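Local atomic coordinates of putative alpha/beta hydrolase fold protein (Candidatus Nitrososphaera gargensis, PDB entry 5A62), a protein that probably hydrolyses carboxylic ester bonds, as a carboxylesterase of the alpha/beta hydrolase fold. Residues 94-99 and 118-123; 128-133 and 224-229; 147-152 and 181-186. One frame throughout, in Å; residues are numbered along the deposited sequence. Where two conformers were deposited one is given.

Overall arrangement
Contact 1 is wholly buried, while contacts 2 and 3 are partly buried and lie farther from the chain centre. Contact 1 pairs two parallel strands of the central sheet through backbone hydrogen bonds. Contact 2 follows where the chain leaves strand 116-122, and ties that exit to helix 222-234 with a bidentate salt bridge and a small apolar patch. The two meet directly: Phe224 packs on Asn123 and Ser99. Contact 3 lies within the helical region between strands 116-122 and 212-218, about 25 Å centre to centre from either of the others. It joins helix starts by methionine and methyl packing, with no hydrogen bond between its segments.

Contact 1: residues 94-99 and 118-123; sequences TIIGHS and AIIMIN
Ile122 O accepts one hydrogen bond, from Ser99 N at 2.9 Å, nearly along the C=O axis; a CA-H...O contact from His98 CA joins it, and CD2 of the His98 ring, with CG anti to the backbone N (chi1 175°), lies close by, edge-on, 3.2 Å from Ile122 O. Four further backbone bonds alternate between the strands: Ile95 N to Ala118 O, Ile120 N to Ile95 O, Gly97 N to Ile120 O and Ile122 N to Gly97 O. The last is the straightest, 174° at the hydrogen and 2.8 Å from Ile122 N to Gly97 O. This ladder and an axis angle of 13° establish parallel pairing. On the face carrying Ile96, Ile120 and Ile122, the branches lie side by side, with Ile96 CG1 4.1 Å from Ile120 CD1 and Ile96 CG2 3.9 Å from Ile122 CD1. Outside the pair, His98 NE2 and Asn123 ND2 both bond His248 O, Asn123 OD1 accepts Gly218 N, and Ser99 OG bonds His248 NE2. Ser99, with positive phi just before helix 100-111, fits a GxSxG nucleophile elbow, probably the catalytic serine site, in a beta-alpha-beta unit of the alpha/beta hydrolase fold.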
loop_
_atom_site.group_PDB
_atom_site.type_symbol
_atom_site.label_atom_id
_atom_site.label_comp_id
_atom_site.label_asym_id
_atom_site.label_seq_id
_atom_site.Cartn_x
_atom_site.Cartn_y
_atom_site.Cartn_z
ATOM N N THR A 94 3.428 -28.082 4.396
ATOM C CA THR A 94 2.791 -27.363 5.462
ATOM C C THR A 94 3.557 -26.045 5.605
ATOM O O THR A 94 4.780 -26.044 5.627
ATOM C CB THR A 94 2.789 -28.140 6.736
ATOM O OG1 THR A 94 1.834 -29.215 6.543
ATOM C CG2 THR A 94 2.359 -27.311 7.929
ATOM N N ILE A 95 2.853 -24.938 5.811
ATOM C CA ILE A 95 3.480 -23.611 5.954
ATOM C C ILE A 95 3.264 -23.117 7.383
ATOM O O ILE A 95 2.157 -23.138 7.870
ATOM C CB ILE A 95 2.862 -22.640 4.973
ATOM C CG1 ILE A 95 2.997 -23.132 3.540
ATOM C CG2 ILE A 95 3.528 -21.293 5.088
ATOM C CD1 ILE A 95 2.178 -22.357 2.491
ATOM N N ILE A 96 4.344 -22.682 7.968
ATOM C CA ILE A 96 4.403 -22.124 9.316
ATOM C C ILE A 96 4.750 -20.634 9.132
ATOM O O ILE A 96 5.844 -20.327 8.719
ATOM C CB ILE A 96 5.387 -22.799 10.231
ATOM C CG1 ILE A 96 5.006 -24.298 10.338
ATOM C CG2 ILE A 96 5.389 -22.109 11.572
ATOM C CD1 ILE A 96 6.129 -25.112 10.888
ATOM N N GLY A 97 3.781 -19.765 9.459
ATOM C CA GLY A 97 4.019 -18.353 9.244
ATOM C C GLY A 97 3.754 -17.506 10.433
ATOM O O GLY A 97 2.755 -17.706 11.107
ATOM N N HIS A 98 4.649 -16.570 10.747
ATOM C CA HIS A 98 4.540 -15.685 11.893
ATOM C C HIS A 98 4.151 -14.322 11.380
ATOM O O HIS A 98 4.798 -13.748 10.532
ATOM C CB HIS A 98 5.888 -15.592 12.648
ATOM C CG HIS A 98 5.905 -14.621 13.777
ATOM N ND1 HIS A 98 7.057 -13.960 14.139
ATOM C CD2 HIS A 98 4.989 -14.277 14.675
ATOM C CE1 HIS A 98 6.798 -13.181 15.185
ATOM N NE2 HIS A 98 5.547 -13.364 15.542
ATOM N N SER A 99 3.075 -13.789 11.962
ATOM C CA SER A 99 2.573 -12.434 11.673
ATOM C C SER A 99 2.254 -12.310 10.189
ATOM O O SER A 99 1.444 -13.011 9.668
ATOM C CB SER A 99 3.511 -11.360 12.211
ATOM O OG SER A 99 2.737 -10.183 12.458
ATOM N N ALA A 118 -1.618 -28.037 5.197
ATOM C CA ALA A 118 -1.919 -27.344 6.427
ATOM C C ALA A 118 -1.136 -26.065 6.468
ATOM O O ALA A 118 -0.064 -25.941 5.882
ATOM C CB ALA A 118 -1.565 -28.158 7.628
ATOM N N ILE A 119 -1.715 -25.133 7.189
ATOM C CA ILE A 119 -1.008 -23.924 7.587
ATOM C C ILE A 119 -1.093 -23.780 9.100
ATOM O O ILE A 119 -2.068 -24.144 9.731
ATOM C CB ILE A 119 -1.494 -22.677 6.921
ATOM C CG1 ILE A 119 -2.878 -22.239 7.319
ATOM C CG2 ILE A 119 -1.365 -22.813 5.434
ATOM C CD1 ILE A 119 -3.294 -20.908 6.695
ATOM N N ILE A 120 -0.012 -23.192 9.652
ATOM C CA ILE A 120 0.145 -22.933 11.082
ATOM C C ILE A 120 0.490 -21.486 11.194
ATOM O O ILE A 120 1.623 -21.109 10.856
ATOM C CB ILE A 120 1.166 -23.829 11.759
ATOM C CG1 ILE A 120 0.784 -25.283 11.525
ATOM C CG2 ILE A 120 1.191 -23.486 13.272
ATOM C CD1 ILE A 120 1.828 -26.273 12.003
ATOM N N MET A 121 -0.418 -20.672 11.674
ATOM C CA MET A 121 -0.249 -19.216 11.761
ATOM C C MET A 121 0.096 -18.843 13.189
ATOM O O MET A 121 -0.689 -19.163 14.101
ATOM C CB MET A 121 -1.527 -18.506 11.378
ATOM C CG MET A 121 -1.982 -18.785 9.957
ATOM S SD MET A 121 -3.529 -18.004 9.528
ATOM C CE MET A 121 -4.692 -18.991 10.488
ATOM N N ILE A 122 1.229 -18.229 13.431
ATOM C CA ILE A 122 1.691 -17.843 14.748
ATOM C C ILE A 122 1.513 -16.327 14.803
ATOM O O ILE A 122 2.158 -15.586 14.067
ATOM C CB ILE A 122 3.118 -18.214 14.992
ATOM C CG1 ILE A 122 3.349 -19.720 14.750
ATOM C CG2 ILE A 122 3.527 -17.737 16.402
ATOM C CD1 ILE A 122 4.775 -20.164 14.874
ATOM N N ASN A 123 0.588 -15.818 15.646
ATOM C CA ASN A 123 0.178 -14.427 15.671
ATOM C C ASN A 123 -0.013 -13.892 14.275
ATOM O O ASN A 123 0.510 -12.831 13.940
ATOM C CB ASN A 123 1.232 -13.582 16.443
ATOM C CG ASN A 123 1.283 -13.918 17.921
ATOM O OD1 ASN A 123 0.265 -14.316 18.518
ATOM N ND2 ASN A 123 2.470 -13.753 18.496
#

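Contact 2: residues 128-133 and 224-229; sequences KFQEKD and FMRLIK
Arg226 leaves its helix with CG anti to the backbone N (chi1 -171°) and bends at chi3 (80°), which turns the guanidinium end-on to Asp133, whose CG stands beside its own backbone N. The two flat groups lie nearly coplanar, 21° apart, so the two terminal nitrogens each meet one oxygen on its syn lone pair: Arg226 NH1 to Asp133 OD1 at 3.0 Å and Arg226 NH2 to Asp133 OD2 at 2.8 Å. This bidentate salt bridge fixes the rotation of both groups. Asp133 OD2 also accepts Gln130 N at 2.9 Å, from above the carboxylate plane. Lys132 CE lies over one guanidinium face, leaving Lys132 NZ 4.0 Å from Arg226 NH1, a like-charge approach that Asp133 probably offsets in part. Elsewhere on segment 128-133, Glu131 OE2 bonds Gly200 N of the second subunit. Beside the ion pair, Phe129 presents its ring edge to Phe224, CZ to CZ 3.7 Å, while Leu227 CD1 crosses to Phe129 CE1 at 3.8 Å. Leu227 CD2 reaches Lys128 O. On the sheet side, Phe224 and Ile228 touch Val217 of strand 212-218, and Ile228 also touches Leu240 of strand 239-243, so helix 222-234 lies against both strands.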
loop_
_atom_site.group_PDB
_atom_site.type_symbol
_atom_site.label_atom_id
_atom_site.label_comp_id
_atom_site.label_asym_id
_atom_site.label_seq_id
_atom_site.Cartn_x
_atom_site.Cartn_y
_atom_site.Cartn_z
ATOM N N LYS A 128 -8.250 -9.069 7.078
ATOM C CA LYS A 128 -7.821 -7.698 6.938
ATOM C C LYS A 128 -7.781 -7.034 8.287
ATOM O O LYS A 128 -8.559 -7.342 9.215
ATOM C CB LYS A 128 -8.826 -6.909 6.103
ATOM C CG LYS A 128 -8.712 -7.004 4.662
ATOM C CD LYS A 128 -9.512 -5.826 3.977
ATOM C CE LYS A 128 -8.886 -4.438 3.788
ATOM N NZ LYS A 128 -7.478 -4.385 3.226
ATOM N N PHE A 129 -6.911 -6.065 8.427
ATOM C CA PHE A 129 -6.847 -5.255 9.637
ATOM C C PHE A 129 -7.918 -4.180 9.615
ATOM O O PHE A 129 -8.341 -3.721 8.580
ATOM C CB PHE A 129 -5.492 -4.581 9.777
ATOM C CG PHE A 129 -4.379 -5.566 10.014
ATOM C CD1 PHE A 129 -4.124 -6.091 11.260
ATOM C CD2 PHE A 129 -3.593 -6.005 8.941
ATOM C CE1 PHE A 129 -3.130 -7.030 11.452
ATOM C CE2 PHE A 129 -2.585 -6.930 9.124
ATOM C CZ PHE A 129 -2.353 -7.454 10.374
ATOM N N GLN A 130 -8.324 -3.792 10.802
ATOM C CA GLN A 130 -9.001 -2.525 10.934
ATOM C C GLN A 130 -7.978 -1.402 10.824
ATOM O O GLN A 130 -6.815 -1.521 11.195
ATOM C CB GLN A 130 -9.726 -2.494 12.291
ATOM C CG GLN A 130 -10.929 -3.458 12.385
ATOM C CD GLN A 130 -11.978 -3.266 11.269
ATOM O OE1 GLN A 130 -12.170 -4.111 10.393
ATOM N NE2 GLN A 130 -12.646 -2.118 11.292
ATOM N N GLU A 131 -8.408 -0.222 10.369
ATOM C CA GLU A 131 -7.495 0.911 10.289
ATOM C C GLU A 131 -6.808 1.181 11.604
ATOM O O GLU A 131 -5.628 1.504 11.619
ATOM C CB GLU A 131 -8.196 2.231 9.834
ATOM C CG GLU A 131 -8.545 2.205 8.401
ATOM C CD GLU A 131 -9.190 3.511 7.920
ATOM O OE1 GLU A 131 -8.985 4.585 8.528
ATOM O OE2 GLU A 131 -9.841 3.333 6.942
ATOM N N LYS A 132 -7.538 1.107 12.730
ATOM C CA LYS A 132 -6.957 1.387 13.986
ATOM C C LYS A 132 -5.787 0.441 14.300
ATOM O O LYS A 132 -4.841 0.837 14.937
ATOM C CB LYS A 132 -8.050 1.325 15.086
ATOM C CG LYS A 132 -8.556 -0.078 15.292
ATOM C CD LYS A 132 -9.538 -0.289 16.443
ATOM C CE LYS A 132 -9.955 -1.766 16.401
ATOM N NZ LYS A 132 -10.711 -2.233 17.615
ATOM N N ASP A 133 -5.838 -0.778 13.781
ATOM C CA ASP A 133 -4.766 -1.774 14.023
ATOM C C ASP A 133 -3.442 -1.361 13.371
ATOM O O ASP A 133 -2.355 -1.776 13.814
ATOM C CB ASP A 133 -5.152 -3.121 13.448
ATOM C CG ASP A 133 -6.421 -3.727 14.038
ATOM O OD1 ASP A 133 -6.728 -3.408 15.233
ATOM O OD2 ASP A 133 -7.057 -4.497 13.301
ATOM N N PHE A 224 -3.983 -9.648 17.210
ATOM C CA PHE A 224 -4.159 -11.008 16.660
ATOM C C PHE A 224 -5.071 -11.861 17.456
ATOM O O PHE A 224 -5.753 -12.693 16.895
ATOM C CB PHE A 224 -2.800 -11.663 16.329
ATOM C CG PHE A 224 -2.185 -11.039 15.120
ATOM C CD1 PHE A 224 -2.690 -11.307 13.861
ATOM C CD2 PHE A 224 -1.187 -10.121 15.237
ATOM C CE1 PHE A 224 -2.158 -10.719 12.747
ATOM C CE2 PHE A 224 -0.630 -9.531 14.119
ATOM C CZ PHE A 224 -1.123 -9.838 12.868
ATOM N N MET A 225 -5.207 -11.657 18.771
ATOM C CA MET A 225 -6.268 -12.356 19.522
ATOM C C MET A 225 -7.613 -12.057 18.969
ATOM O O MET A 225 -8.437 -12.913 18.774
ATOM C CB MET A 225 -6.237 -12.025 21.014
ATOM C CG MET A 225 -5.117 -12.719 21.756
ATOM S SD MET A 225 -5.384 -14.470 22.044
ATOM C CE MET A 225 -6.589 -14.362 23.384
ATOM N N ARG A 226 -7.849 -10.781 18.702
ATOM C CA ARG A 226 -9.148 -10.365 18.216
ATOM C C ARG A 226 -9.390 -10.963 16.804
ATOM O O ARG A 226 -10.455 -11.536 16.492
ATOM C CB ARG A 226 -9.264 -8.863 18.182
ATOM C CG ARG A 226 -10.698 -8.431 17.871
ATOM C CD ARG A 226 -10.798 -6.943 17.521
ATOM N NE ARG A 226 -10.392 -6.736 16.135
ATOM C CZ ARG A 226 -9.357 -6.002 15.691
ATOM N NH1 ARG A 226 -8.515 -5.409 16.467
ATOM N NH2 ARG A 226 -9.243 -5.891 14.376
ATOM N N LEU A 227 -8.415 -10.828 15.902
ATOM C CA LEU A 227 -8.580 -11.348 14.571
ATOM C C LEU A 227 -8.703 -12.853 14.516
ATOM O O LEU A 227 -9.488 -13.330 13.710
ATOM C CB LEU A 227 -7.442 -10.831 13.698
ATOM C CG LEU A 227 -7.357 -9.342 13.437
ATOM C CD1 LEU A 227 -6.091 -9.006 12.666
ATOM C CD2 LEU A 227 -8.544 -8.796 12.721
ATOM N N ILE A 228 -7.949 -13.579 15.312
ATOM C CA ILE A 228 -8.034 -15.014 15.265
ATOM C C ILE A 228 -9.279 -15.502 15.879
ATOM O O ILE A 228 -9.855 -16.483 15.407
ATOM C CB ILE A 228 -6.745 -15.667 15.788
ATOM C CG1 ILE A 228 -6.542 -17.012 15.044
ATOM C CG2 ILE A 228 -6.681 -15.705 17.287
ATOM C CD1 ILE A 228 -6.239 -16.892 13.601
ATOM N N LYS A 229 -9.794 -14.842 16.896
ATOM C CA LYS A 229 -11.093 -15.194 17.450
ATOM C C LYS A 229 -12.200 -14.986 16.451
ATOM O O LYS A 229 -13.117 -15.816 16.259
ATOM C CB LYS A 229 -11.324 -14.444 18.751
ATOM C CG LYS A 229 -10.550 -15.132 19.863
ATOM C CD LYS A 229 -10.808 -14.551 21.247
ATOM C CE LYS A 229 -9.732 -13.547 21.639
ATOM N NZ LYS A 229 -10.038 -12.787 22.891
#

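Contact 3: residues 147-152 and 181-186; sequences QGMKAL and TKTSVE
Neither segment brings an aromatic ring or a guanidinium to this contact; the flat group that matters is the peptide carbonyl of Thr183, met near its oxygen, obliquely, with Met149 CG out of the peptide plane. Met149 CG lies 3.2 Å from Thr183 O, with an angle of about 149° at the oxygen, so the methylene sits roughly ahead of the C=O bond. The Met149 chain bends at chi2 (-55°) and again at chi3 (-79°), a hooked shape that wraps it about this carbonyl. Its CG thereby also touches Val185 CG2 at 3.7 Å, while the terminal CE curls back to Thr183 CB at 3.8 Å. Next to it, Thr181 sends its CG2 methyl across to the helix backbone, 3.9 Å from Lys150 CA and 4.0 Å from Met149 O. The Thr181 hydroxyl, in the crowded position between N and carbonyl carbon, bonds Arg177 O instead. Phe180 and Phe188 touch Met149 from outside the pair, adding apolar surroundings to the thioether. Two helix starts frame the contact. Gly148, with positive phi, ends helix 136-147 and precedes helix 149-157, its O accepting Leu152 N at 2.9 Å; Ser184 OG caps helix 185-194 through Gly187 N and also bonds Gly60 O, while Val185 packs on Thr69 of the second subunit. Coming between strands 116-122 and 212-218, these helices are consistent with the helical cap, or lid, that many alpha/beta hydrolases insert at this point.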
loop_
_atom_site.group_PDB
_atom_site.type_symbol
_atom_site.label_atom_id
_atom_site.label_comp_id
_atom_site.label_asym_id
_atom_site.label_seq_id
_atom_site.Cartn_x
_atom_site.Cartn_y
_atom_site.Cartn_z
ATOM N N GLN A 147 15.349 8.210 11.039
ATOM C CA GLN A 147 16.396 7.830 12.024
ATOM C C GLN A 147 17.061 6.504 11.723
ATOM O O GLN A 147 18.177 6.273 12.212
ATOM C CB GLN A 147 15.864 7.772 13.427
ATOM C CG GLN A 147 15.198 9.042 13.977
ATOM C CD GLN A 147 14.979 8.950 15.488
ATOM O OE1 GLN A 147 15.898 8.568 16.234
ATOM N NE2 GLN A 147 13.807 9.299 15.951
ATOM N N GLY A 148 16.427 5.632 10.933
ATOM C CA GLY A 148 16.934 4.373 10.595
ATOM C C GLY A 148 16.474 3.219 11.459
ATOM O O GLY A 148 15.803 3.355 12.453
ATOM N N MET A 149 16.823 2.019 10.994
ATOM C CA MET A 149 16.364 0.801 11.599
ATOM C C MET A 149 16.969 0.469 12.958
ATOM O O MET A 149 16.324 -0.100 13.812
ATOM C CB MET A 149 16.557 -0.396 10.644
ATOM C CG MET A 149 15.739 -0.237 9.328
ATOM S SD MET A 149 13.966 0.050 9.568
ATOM C CE MET A 149 13.478 -1.579 9.898
ATOM N N LYS A 150 18.239 0.836 13.154
ATOM C CA LYS A 150 18.823 0.599 14.477
ATOM C C LYS A 150 18.096 1.469 15.518
ATOM O O LYS A 150 17.758 1.002 16.599
ATOM C CB LYS A 150 20.317 0.890 14.462
ATOM C CG LYS A 150 21.172 -0.032 13.597
ATOM C CD LYS A 150 22.653 0.322 13.799
ATOM C CE LYS A 150 23.616 -0.255 12.758
ATOM N NZ LYS A 150 23.393 -1.699 12.450
ATOM N N ALA A 151 17.808 2.732 15.157
ATOM C CA ALA A 151 17.025 3.583 16.036
ATOM C C ALA A 151 15.633 3.083 16.253
ATOM O O ALA A 151 15.131 3.045 17.379
ATOM C CB ALA A 151 16.977 5.002 15.535
ATOM N N LEU A 152 15.016 2.591 15.181
ATOM C CA LEU A 152 13.702 2.058 15.337
ATOM C C LEU A 152 13.705 0.871 16.316
ATOM O O LEU A 152 12.815 0.762 17.184
ATOM C CB LEU A 152 13.071 1.699 13.998
ATOM C CG LEU A 152 11.721 0.990 14.068
ATOM C CD1 LEU A 152 10.680 1.777 14.813
ATOM C CD2 LEU A 152 11.223 0.684 12.656
ATOM N N THR A 181 17.440 -5.444 12.806
ATOM C CA THR A 181 18.277 -4.452 12.181
ATOM C C THR A 181 18.900 -4.945 10.852
ATOM O O THR A 181 19.543 -4.157 10.179
ATOM C CB THR A 181 19.339 -3.895 13.135
ATOM O OG1 THR A 181 20.212 -4.954 13.484
ATOM C CG2 THR A 181 18.687 -3.251 14.300
ATOM N N LYS A 182 18.584 -6.169 10.422
ATOM C CA LYS A 182 18.919 -6.600 9.072
ATOM C C LYS A 182 17.842 -6.154 8.047
ATOM O O LYS A 182 18.049 -6.379 6.845
ATOM C CB LYS A 182 19.023 -8.113 8.966
ATOM C CG LYS A 182 19.881 -8.861 9.921
ATOM C CD LYS A 182 21.270 -8.433 9.792
ATOM C CE LYS A 182 22.180 -9.533 10.384
ATOM N NZ LYS A 182 22.295 -9.256 11.786
ATOM N N THR A 183 16.767 -5.559 8.521
ATOM C CA THR A 183 15.709 -5.177 7.625
ATOM C C THR A 183 16.085 -3.853 6.986
ATOM O O THR A 183 16.469 -2.904 7.677
ATOM C CB THR A 183 14.438 -5.002 8.456
ATOM O OG1 THR A 183 14.170 -6.173 9.263
ATOM C CG2 THR A 183 13.221 -4.813 7.507
ATOM N N SER A 184 15.945 -3.719 5.681
ATOM C CA SER A 184 16.107 -2.447 5.052
ATOM C C SER A 184 14.984 -1.501 5.376
ATOM O O SER A 184 13.867 -1.949 5.625
ATOM C CB SER A 184 16.276 -2.576 3.554
ATOM O OG SER A 184 15.058 -2.932 2.896
ATOM N N VAL A 185 15.262 -0.211 5.358
ATOM C CA VAL A 185 14.217 0.788 5.535
ATOM C C VAL A 185 13.161 0.624 4.450
ATOM O O VAL A 185 11.970 0.609 4.750
ATOM C CB VAL A 185 14.802 2.196 5.517
ATOM C CG1 VAL A 185 13.696 3.245 5.506
ATOM C CG2 VAL A 185 15.803 2.354 6.621
ATOM N N GLU A 186 13.560 0.457 3.207
ATOM C CA GLU A 186 12.581 0.380 2.093
ATOM C C GLU A 186 11.792 -0.877 2.275
ATOM O O GLU A 186 10.561 -0.871 2.041
ATOM C CB GLU A 186 13.228 0.482 0.710
ATOM C CG GLU A 186 14.224 -0.533 0.511
ATOM C CD GLU A 186 15.695 -0.193 1.086
ATOM O OE1 GLU A 186 16.115 0.667 2.041
ATOM O OE2 GLU A 186 16.554 -0.954 0.438
#